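Local coordinates for protein SSD1 (PDB 7AM1), which binds mRNA, including untranslated regions, and represses translation as a pseudonuclease of the RNase II family that has lost catalytic activity, at residues Y879-L893 with P902-K914. Residues are numbered along the deposited sequence; the frame is centred on the assembly and turned at random.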
ATOM      1  N   TYR A 879      15.535 -28.411 -25.357  1.00 56.11           N
ATOM      2  CA  TYR A 879      15.178 -28.776 -23.984  1.00 52.90           C
ATOM      3  C   TYR A 879      14.143 -27.758 -23.505  1.00 51.06           C
ATOM      4  O   TYR A 879      14.482 -26.691 -22.992  1.00 50.15           O
ATOM      5  CB  TYR A 879      16.425 -28.806 -23.106  1.00 50.43           C
ATOM      6  CG  TYR A 879      17.440 -29.821 -23.591  1.00 50.50           C
ATOM      7  CD1 TYR A 879      18.353 -29.493 -24.583  1.00 51.15           C
ATOM      8  CD2 TYR A 879      17.467 -31.112 -23.078  1.00 50.53           C
ATOM      9  CE1 TYR A 879      19.276 -30.418 -25.044  1.00 53.03           C
ATOM     10  CE2 TYR A 879      18.390 -32.047 -23.533  1.00 52.34           C
ATOM     11  CZ  TYR A 879      19.289 -31.693 -24.516  1.00 53.61           C
ATOM     12  OH  TYR A 879      20.208 -32.610 -24.976  1.00 55.75           O
ATOM     13  N   ILE A 880      12.869 -28.117 -23.655  1.00 49.83           N
ATOM     14  CA  ILE A 880      11.763 -27.168 -23.596  1.00 48.51           C
ATOM     15  C   ILE A 880      11.034 -27.288 -22.268  1.00 46.78           C
ATOM     16  O   ILE A 880      10.689 -28.394 -21.834  1.00 46.15           O
ATOM     17  CB  ILE A 880      10.786 -27.396 -24.766  1.00 50.90           C
ATOM     18  CG1 ILE A 880      11.520 -27.264 -26.100  1.00 52.43           C
ATOM     19  CG2 ILE A 880       9.607 -26.438 -24.666  1.00 51.40           C
ATOM     20  CD1 ILE A 880      10.642 -27.496 -27.314  1.00 54.69           C
ATOM     21  N   GLN A 881      10.784 -26.143 -21.631  1.00 46.32           N
ATOM     22  CA  GLN A 881       9.896 -26.042 -20.480  1.00 46.37           C
ATOM     23  C   GLN A 881       8.725 -25.142 -20.852  1.00 47.71           C
ATOM     24  O   GLN A 881       8.931 -24.048 -21.391  1.00 45.75           O
ATOM     25  CB  GLN A 881      10.616 -25.477 -19.251  1.00 44.22           C
ATOM     26  CG  GLN A 881       9.727 -25.394 -18.013  1.00 43.52           C
ATOM     27  CD  GLN A 881      10.403 -24.704 -16.844  1.00 41.18           C
ATOM     28  OE1 GLN A 881      11.496 -24.156 -16.981  1.00 39.49           O
ATOM     29  NE2 GLN A 881       9.748 -24.722 -15.687  1.00 40.57           N
ATOM     30  N   GLU A 882       7.507 -25.600 -20.571  1.00 52.12           N
ATOM     31  CA  GLU A 882       6.307 -24.815 -20.826  1.00 54.57           C
ATOM     32  C   GLU A 882       5.932 -24.020 -19.580  1.00 51.06           C
ATOM     33  O   GLU A 882       5.870 -24.574 -18.477  1.00 50.77           O
ATOM     34  CB  GLU A 882       5.136 -25.711 -21.233  1.00 59.43           C
ATOM     35  CG  GLU A 882       5.445 -26.697 -22.338  1.00 63.36           C
ATOM     36  CD  GLU A 882       4.213 -27.467 -22.780  1.00 67.20           C
ATOM     37  OE1 GLU A 882       3.207 -27.460 -22.034  1.00 68.37           O
ATOM     38  OE2 GLU A 882       4.254 -28.080 -23.868  1.00 69.26           O
ATOM     39  N   ILE A 883       5.689 -22.726 -19.763  1.00 48.30           N
ATOM     40  CA  ILE A 883       5.232 -21.838 -18.699  1.00 45.96           C
ATOM     41  C   ILE A 883       3.787 -21.459 -19.004  1.00 47.45           C
ATOM     42  O   ILE A 883       3.508 -20.807 -20.019  1.00 48.28           O
ATOM     43  CB  ILE A 883       6.122 -20.589 -18.584  1.00 44.40           C
ATOM     44  CG1 ILE A 883       7.608 -20.969 -18.525  1.00 44.00           C
ATOM     45  CG2 ILE A 883       5.742 -19.777 -17.357  1.00 43.54           C
ATOM     46  CD1 ILE A 883       8.000 -21.757 -17.292  1.00 43.72           C
ATOM     47  N   HIS A 884       2.871 -21.863 -18.124  1.00 47.57           N
ATOM     48  CA  HIS A 884       1.449 -21.600 -18.271  1.00 48.80           C
ATOM     49  C   HIS A 884       0.962 -20.718 -17.131  1.00 47.18           C
ATOM     50  O   HIS A 884       1.452 -20.811 -16.003  1.00 46.28           O
ATOM     51  CB  HIS A 884       0.618 -22.894 -18.257  1.00 51.12           C
ATOM     52  CG  HIS A 884       0.906 -23.826 -19.389  1.00 53.57           C
ATOM     53  ND1 HIS A 884       0.107 -23.903 -20.508  1.00 55.21           N
ATOM     54  CD2 HIS A 884       1.892 -24.736 -19.566  1.00 54.19           C
ATOM     55  CE1 HIS A 884       0.595 -24.813 -21.333  1.00 56.57           C
ATOM     56  NE2 HIS A 884       1.679 -25.333 -20.785  1.00 55.66           N
ATOM     57  N   GLU A 885      -0.032 -19.884 -17.418  1.00 47.83           N
ATOM     58  CA  GLU A 885      -0.620 -19.067 -16.366  1.00 46.17           C
ATOM     59  C   GLU A 885      -1.305 -19.963 -15.339  1.00 43.65           C
ATOM     60  O   GLU A 885      -1.970 -20.941 -15.687  1.00 44.38           O
ATOM     61  CB  GLU A 885      -1.602 -18.061 -16.970  1.00 49.31           C
ATOM     62  CG  GLU A 885      -0.896 -16.971 -17.768  1.00 52.64           C
ATOM     63  CD  GLU A 885      -1.838 -16.009 -18.468  1.00 56.26           C
ATOM     64  OE1 GLU A 885      -3.002 -16.381 -18.733  1.00 58.08           O
ATOM     65  OE2 GLU A 885      -1.398 -14.876 -18.762  1.00 56.87           O
ATOM     66  N   LEU A 886      -1.094 -19.644 -14.062  1.00 40.76           N
ATOM     67  CA  LEU A 886      -1.647 -20.354 -12.910  1.00 42.66           C
ATOM     68  C   LEU A 886      -1.010 -21.720 -12.686  1.00 44.79           C
ATOM     69  O   LEU A 886      -1.490 -22.483 -11.838  1.00 45.56           O
ATOM     70  CB  LEU A 886      -3.172 -20.509 -13.005  1.00 43.70           C
ATOM     71  CG  LEU A 886      -3.942 -19.184 -13.042  1.00 44.27           C
ATOM     72  CD1 LEU A 886      -5.446 -19.409 -12.941  1.00 47.12           C
ATOM     73  CD2 LEU A 886      -3.476 -18.246 -11.929  1.00 41.72           C
ATOM     74  N   GLN A 887       0.054 -22.054 -13.410  1.00 47.35           N
ATOM     75  CA  GLN A 887       0.804 -23.259 -13.102  1.00 47.55           C
ATOM     76  C   GLN A 887       1.756 -22.995 -11.939  1.00 44.95           C
ATOM     77  O   GLN A 887       2.157 -21.859 -11.675  1.00 42.75           O
ATOM     78  CB  GLN A 887       1.591 -23.736 -14.323  1.00 49.39           C
ATOM     79  N   LYS A 888       2.103 -24.063 -11.230  1.00 45.60           N
ATOM     80  CA  LYS A 888       3.112 -23.997 -10.180  1.00 46.59           C
ATOM     81  C   LYS A 888       4.487 -24.210 -10.799  1.00 46.70           C
ATOM     82  O   LYS A 888       4.647 -25.022 -11.714  1.00 48.93           O
ATOM     83  CB  LYS A 888       2.845 -25.042  -9.097  1.00 50.50           C
ATOM     84  CG  LYS A 888       1.440 -24.995  -8.512  1.00 54.38           C
ATOM     85  CD  LYS A 888       1.217 -23.704  -7.731  1.00 56.12           C
ATOM     86  CE  LYS A 888      -0.199 -23.609  -7.170  1.00 59.18           C
ATOM     87  NZ  LYS A 888      -1.153 -22.959  -8.120  1.00 60.60           N
ATOM     88  N   ILE A 889       5.471 -23.465 -10.309  1.00 44.07           N
ATOM     89  CA  ILE A 889       6.821 -23.507 -10.867  1.00 43.61           C
ATOM     90  C   ILE A 889       7.826 -23.311  -9.739  1.00 40.42           C
ATOM     91  O   ILE A 889       7.592 -22.487  -8.844  1.00 39.49           O
ATOM     92  CB  ILE A 889       6.994 -22.440 -11.960  1.00 46.63           C
ATOM     93  CG1 ILE A 889       8.395 -22.500 -12.562  1.00 48.97           C
ATOM     94  CG2 ILE A 889       6.742 -21.048 -11.395  1.00 46.86           C
ATOM     95  CD1 ILE A 889       8.613 -21.518 -13.698  1.00 50.17           C
ATOM     96  N   PRO A 890       8.948 -24.033  -9.726  1.00 39.61           N
ATOM     97  CA  PRO A 890       9.972 -23.766  -8.704  1.00 38.86           C
ATOM     98  C   PRO A 890      10.767 -22.512  -9.043  1.00 38.05           C
ATOM     99  O   PRO A 890      11.254 -22.351 -10.165  1.00 39.15           O
ATOM    100  CB  PRO A 890      10.850 -25.022  -8.734  1.00 40.30           C
ATOM    101  CG  PRO A 890      10.627 -25.616 -10.065  1.00 41.79           C
ATOM    102  CD  PRO A 890       9.253 -25.239 -10.517  1.00 41.29           C
ATOM    103  N   ILE A 891      10.905 -21.630  -8.054  1.00 36.27           N
ATOM    104  CA  ILE A 891      11.492 -20.309  -8.239  1.00 36.40           C
ATOM    105  C   ILE A 891      12.615 -20.123  -7.229  1.00 36.37           C
ATOM    106  O   ILE A 891      12.440 -20.405  -6.037  1.00 37.43           O
ATOM    107  CB  ILE A 891      10.439 -19.192  -8.080  1.00 37.38           C
ATOM    108  CG1 ILE A 891       9.445 -19.214  -9.247  1.00 39.56           C
ATOM    109  CG2 ILE A 891      11.100 -17.820  -7.957  1.00 36.43           C
ATOM    110  CD1 ILE A 891      10.079 -19.045 -10.606  1.00 40.56           C
ATOM    111  N   LEU A 892      13.756 -19.637  -7.704  1.00 35.51           N
ATOM    112  CA  LEU A 892      14.842 -19.192  -6.842  1.00 36.27           C
ATOM    113  C   LEU A 892      14.587 -17.739  -6.458  1.00 36.09           C
ATOM    114  O   LEU A 892      14.327 -16.898  -7.325  1.00 35.46           O
ATOM    115  CB  LEU A 892      16.182 -19.341  -7.561  1.00 37.07           C
ATOM    116  CG  LEU A 892      16.576 -20.789  -7.866  1.00 39.02           C
ATOM    117  CD1 LEU A 892      17.429 -20.871  -9.121  1.00 38.58           C
ATOM    118  CD2 LEU A 892      17.309 -21.402  -6.685  1.00 41.09           C
ATOM    119  N   LEU A 893      14.639 -17.453  -5.160  1.00 38.06           N
ATOM    120  CA  LEU A 893      14.249 -16.156  -4.622  1.00 38.03           C
ATOM    121  C   LEU A 893      15.403 -15.558  -3.835  1.00 36.57           C
ATOM    122  O   LEU A 893      16.003 -16.230  -2.988  1.00 36.97           O
ATOM    123  CB  LEU A 893      13.003 -16.284  -3.736  1.00 39.26           C
ATOM    124  CG  LEU A 893      12.571 -15.042  -2.951  1.00 40.62           C
ATOM    125  CD1 LEU A 893      12.117 -13.929  -3.884  1.00 42.33           C
ATOM    126  CD2 LEU A 893      11.458 -15.390  -1.962  1.00 40.31           C
ATOM    127  N   PRO A 902      16.952  -2.854  -0.805  1.00 39.49           N
ATOM    128  CA  PRO A 902      17.279  -4.118  -1.470  1.00 36.32           C
ATOM    129  C   PRO A 902      16.284  -4.413  -2.580  1.00 33.49           C
ATOM    130  O   PRO A 902      15.172  -3.881  -2.620  1.00 31.96           O
ATOM    131  CB  PRO A 902      17.196  -5.148  -0.341  1.00 37.58           C
ATOM    132  CG  PRO A 902      16.242  -4.537   0.649  1.00 40.13           C
ATOM    133  CD  PRO A 902      16.487  -3.058   0.580  1.00 40.57           C
ATOM    134  N   CYS A 903      16.700  -5.293  -3.485  1.00 33.49           N
ATOM    135  CA  CYS A 903      15.919  -5.628  -4.668  1.00 34.67           C
ATOM    136  C   CYS A 903      15.614  -7.116  -4.647  1.00 34.87           C
ATOM    137  O   CYS A 903      16.529  -7.942  -4.722  1.00 33.90           O
ATOM    138  CB  CYS A 903      16.689  -5.258  -5.937  1.00 36.23           C
ATOM    139  SG  CYS A 903      17.129  -3.509  -6.026  1.00 36.44           S
ATOM    140  N   LEU A 904      14.333  -7.457  -4.584  1.00 34.02           N
ATOM    141  CA  LEU A 904      13.922  -8.844  -4.714  1.00 33.98           C
ATOM    142  C   LEU A 904      14.019  -9.260  -6.171  1.00 33.43           C
ATOM    143  O   LEU A 904      13.604  -8.522  -7.069  1.00 33.56           O
ATOM    144  CB  LEU A 904      12.494  -9.035  -4.213  1.00 34.39           C
ATOM    145  CG  LEU A 904      12.271  -8.703  -2.742  1.00 35.96           C
ATOM    146  CD1 LEU A 904      10.772  -8.572  -2.446  1.00 36.15           C
ATOM    147  CD2 LEU A 904      12.915  -9.777  -1.872  1.00 37.76           C
ATOM    148  N   THR A 905      14.571 -10.445  -6.403  1.00 31.50           N
ATOM    149  CA  THR A 905      14.713 -10.973  -7.747  1.00 32.83           C
ATOM    150  C   THR A 905      14.347 -12.449  -7.728  1.00 32.14           C
ATOM    151  O   THR A 905      14.545 -13.141  -6.724  1.00 33.62           O
ATOM    152  CB  THR A 905      16.142 -10.802  -8.295  1.00 35.10           C
ATOM    153  OG1 THR A 905      17.069 -11.497  -7.450  1.00 36.10           O
ATOM    154  CG2 THR A 905      16.535  -9.330  -8.371  1.00 36.19           C
ATOM    155  N   VAL A 906      13.825 -12.926  -8.851  1.00 32.75           N
ATOM    156  CA  VAL A 906      13.408 -14.314  -8.983  1.00 34.24           C
ATOM    157  C   VAL A 906      13.960 -14.886 -10.279  1.00 35.22           C
ATOM    158  O   VAL A 906      14.124 -14.178 -11.278  1.00 35.76           O
ATOM    159  CB  VAL A 906      11.870 -14.467  -8.951  1.00 33.97           C
ATOM    160  CG1 VAL A 906      11.342 -14.171  -7.569  1.00 33.47           C
ATOM    161  CG2 VAL A 906      11.222 -13.567  -9.994  1.00 34.14           C
ATOM    162  N   ARG A 907      14.249 -16.185 -10.247  1.00 34.84           N
ATOM    163  CA  ARG A 907      14.686 -16.940 -11.410  1.00 35.76           C
ATOM    164  C   ARG A 907      14.003 -18.298 -11.407  1.00 35.93           C
ATOM    165  O   ARG A 907      13.772 -18.883 -10.344  1.00 36.73           O
ATOM    166  CB  ARG A 907      16.208 -17.117 -11.426  1.00 38.02           C
ATOM    167  CG  ARG A 907      16.978 -15.815 -11.506  1.00 41.05           C
ATOM    168  CD  ARG A 907      18.420 -15.996 -11.085  1.00 46.48           C
ATOM    169  NE  ARG A 907      19.296 -15.110 -11.844  1.00 52.76           N
ATOM    170  CZ  ARG A 907      20.612 -15.261 -11.951  1.00 58.53           C
ATOM    171  NH1 ARG A 907      21.232 -16.273 -11.348  1.00 60.08           N
ATOM    172  NH2 ARG A 907      21.310 -14.399 -12.678  1.00 60.67           N
ATOM    173  N   ALA A 908      13.676 -18.788 -12.598  1.00 36.68           N
ATOM    174  CA  ALA A 908      13.182 -20.150 -12.731  1.00 38.03           C
ATOM    175  C   ALA A 908      14.323 -21.139 -12.553  1.00 38.38           C
ATOM    176  O   ALA A 908      15.435 -20.929 -13.046  1.00 36.28           O
ATOM    177  CB  ALA A 908      12.532 -20.367 -14.097  1.00 39.25           C
ATOM    178  N   LEU A 909      14.035 -22.215 -11.828  1.00 40.42           N
ATOM    179  CA  LEU A 909      14.941 -23.350 -11.743  1.00 41.33           C
ATOM    180  C   LEU A 909      15.070 -23.988 -13.120  1.00 41.51           C
ATOM    181  O   LEU A 909      14.077 -24.163 -13.831  1.00 42.19           O
ATOM    182  CB  LEU A 909      14.400 -24.359 -10.726  1.00 41.90           C
ATOM    183  CG  LEU A 909      15.243 -25.586 -10.377  1.00 44.00           C
ATOM    184  CD1 LEU A 909      16.462 -25.178  -9.571  1.00 44.56           C
ATOM    185  CD2 LEU A 909      14.421 -26.627  -9.620  1.00 44.39           C
ATOM    186  N   ASN A 910      16.297 -24.297 -13.516  1.00 40.17           N
ATOM    187  CA  ASN A 910      16.510 -25.015 -14.767  1.00 40.76           C
ATOM    188  C   ASN A 910      16.136 -26.480 -14.581  1.00 41.40           C
ATOM    189  O   ASN A 910      16.860 -27.224 -13.905  1.00 40.38           O
ATOM    190  CB  ASN A 910      17.965 -24.888 -15.226  1.00 41.59           C
ATOM    191  CG  ASN A 910      18.209 -25.529 -16.583  1.00 43.20           C
ATOM    192  OD1 ASN A 910      17.370 -26.269 -17.095  1.00 44.15           O
ATOM    193  ND2 ASN A 910      19.370 -25.259 -17.165  1.00 43.01           N
ATOM    194  N   PRO A 911      15.042 -26.949 -15.187  1.00 44.14           N
ATOM    195  CA  PRO A 911      14.670 -28.359 -15.007  1.00 46.44           C
ATOM    196  C   PRO A 911      15.607 -29.316 -15.717  1.00 47.13           C
ATOM    197  O   PRO A 911      15.531 -30.524 -15.459  1.00 48.54           O
ATOM    198  CB  PRO A 911      13.251 -28.426 -15.584  1.00 48.60           C
ATOM    199  CG  PRO A 911      13.209 -27.354 -16.595  1.00 48.75           C
ATOM    200  CD  PRO A 911      14.136 -26.258 -16.123  1.00 46.28           C
ATOM    201  N   PHE A 912      16.471 -28.833 -16.613  1.00 46.35           N
ATOM    202  CA  PHE A 912      17.434 -29.691 -17.291  1.00 49.72           C
ATOM    203  C   PHE A 912      18.841 -29.535 -16.728  1.00 54.01           C
ATOM    204  O   PHE A 912      19.826 -29.649 -17.468  1.00 52.36           O
ATOM    205  CB  PHE A 912      17.435 -29.395 -18.789  1.00 48.03           C
ATOM    206  CG  PHE A 912      16.100 -29.567 -19.431  1.00 46.80           C
ATOM    207  CD1 PHE A 912      15.670 -30.817 -19.842  1.00 47.68           C
ATOM    208  CD2 PHE A 912      15.269 -28.479 -19.620  1.00 44.43           C
ATOM    209  CE1 PHE A 912      14.434 -30.976 -20.435  1.00 47.77           C
ATOM    210  CE2 PHE A 912      14.035 -28.632 -20.212  1.00 44.73           C
ATOM    211  CZ  PHE A 912      13.617 -29.882 -20.619  1.00 46.35           C
ATOM    212  N   MET A 913      18.953 -29.297 -15.426  1.00 61.33           N
ATOM    213  CA  MET A 913      20.227 -29.303 -14.728  1.00 69.83           C
ATOM    214  C   MET A 913      20.557 -30.729 -14.296  1.00 79.77           C
ATOM    215  O   MET A 913      19.669 -31.568 -14.129  1.00 74.99           O
ATOM    216  CB  MET A 913      20.189 -28.373 -13.516  1.00 67.02           C
ATOM    217  CG  MET A 913      19.153 -28.759 -12.467  1.00 66.73           C
ATOM    218  SD  MET A 913      19.128 -27.633 -11.058  1.00 65.11           S
ATOM    219  CE  MET A 913      20.798 -27.888 -10.437  1.00 66.29           C
ATOM    220  N   LYS A 914      21.845 -30.991 -14.100  1.00 99.11           N
ATOM    221  CA  LYS A 914      22.295 -32.307 -13.653  1.00107.01           C
ATOM    222  C   LYS A 914      22.225 -32.446 -12.135  1.00110.17           C
ATOM    223  O   LYS A 914      22.642 -31.553 -11.396  1.00110.01           O
ATOM    224  CB  LYS A 914      23.724 -32.571 -14.134  1.00110.84           C
TER
HETATM  225  O   HOH W   1      11.278 -23.814 -13.163  1.00 41.91           O
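I891 and V906 meet on one face of the antiparallel hairpin made by strands 888-896 and 903-908. V906 is paired with L893, whose CD1 reaches V906 CG1 (3.8 Å); I891, paired with A908, touches V906 diagonally, its CG2 3.6 Å from V906 CB. With CG2 anti to its backbone N, I891 directs this methyl at V906, while its CD1 comes to 3.9 Å from A908 CA. I889 CD1 extends the apolar patch to A908 CB. On the other face L892 sits opposite R907, and beyond them L909 crosses the ring of P890 at about a right angle, its CD2 4.0 Å from P890 CG.

Backbone bonds fix this register. L892 N donates to R907 O at 2.7 Å, and R907 N returns a bond to L892 O in the carbonyl plane. L909 N then donates to P890 O with a nearly straight N-H...O angle of 179°, carrying the pairing just past strand 903-908.

Farther along, the C-terminal tail packs on strand 878-884 of a different sheet. F912 lays one face over Y879 CB, 3.6 Å from the ring centroid, and receives the edge of the tyrosine ring with the planes at 71°. An Asx turn, F912 N to N910 OD1, braces the backbone that presents this ring.

At the polar edge Q881, extended beyond a CG anti to the backbone N, crosses P911 with OE1 3.5 Å from P911 CD. This OE1 accepts from W782 NE1, while NE2 donates to a water that donates to L909 O at 2.9 Å and, weakly, to P890 O. The chemistry implies that strand 903-908 edges an antiparallel sheet, consistent with the OB-type C-terminal domain of DIS3L2 relatives, and that aromatic packing and the Q881-held water tie its tail to strand 878-884.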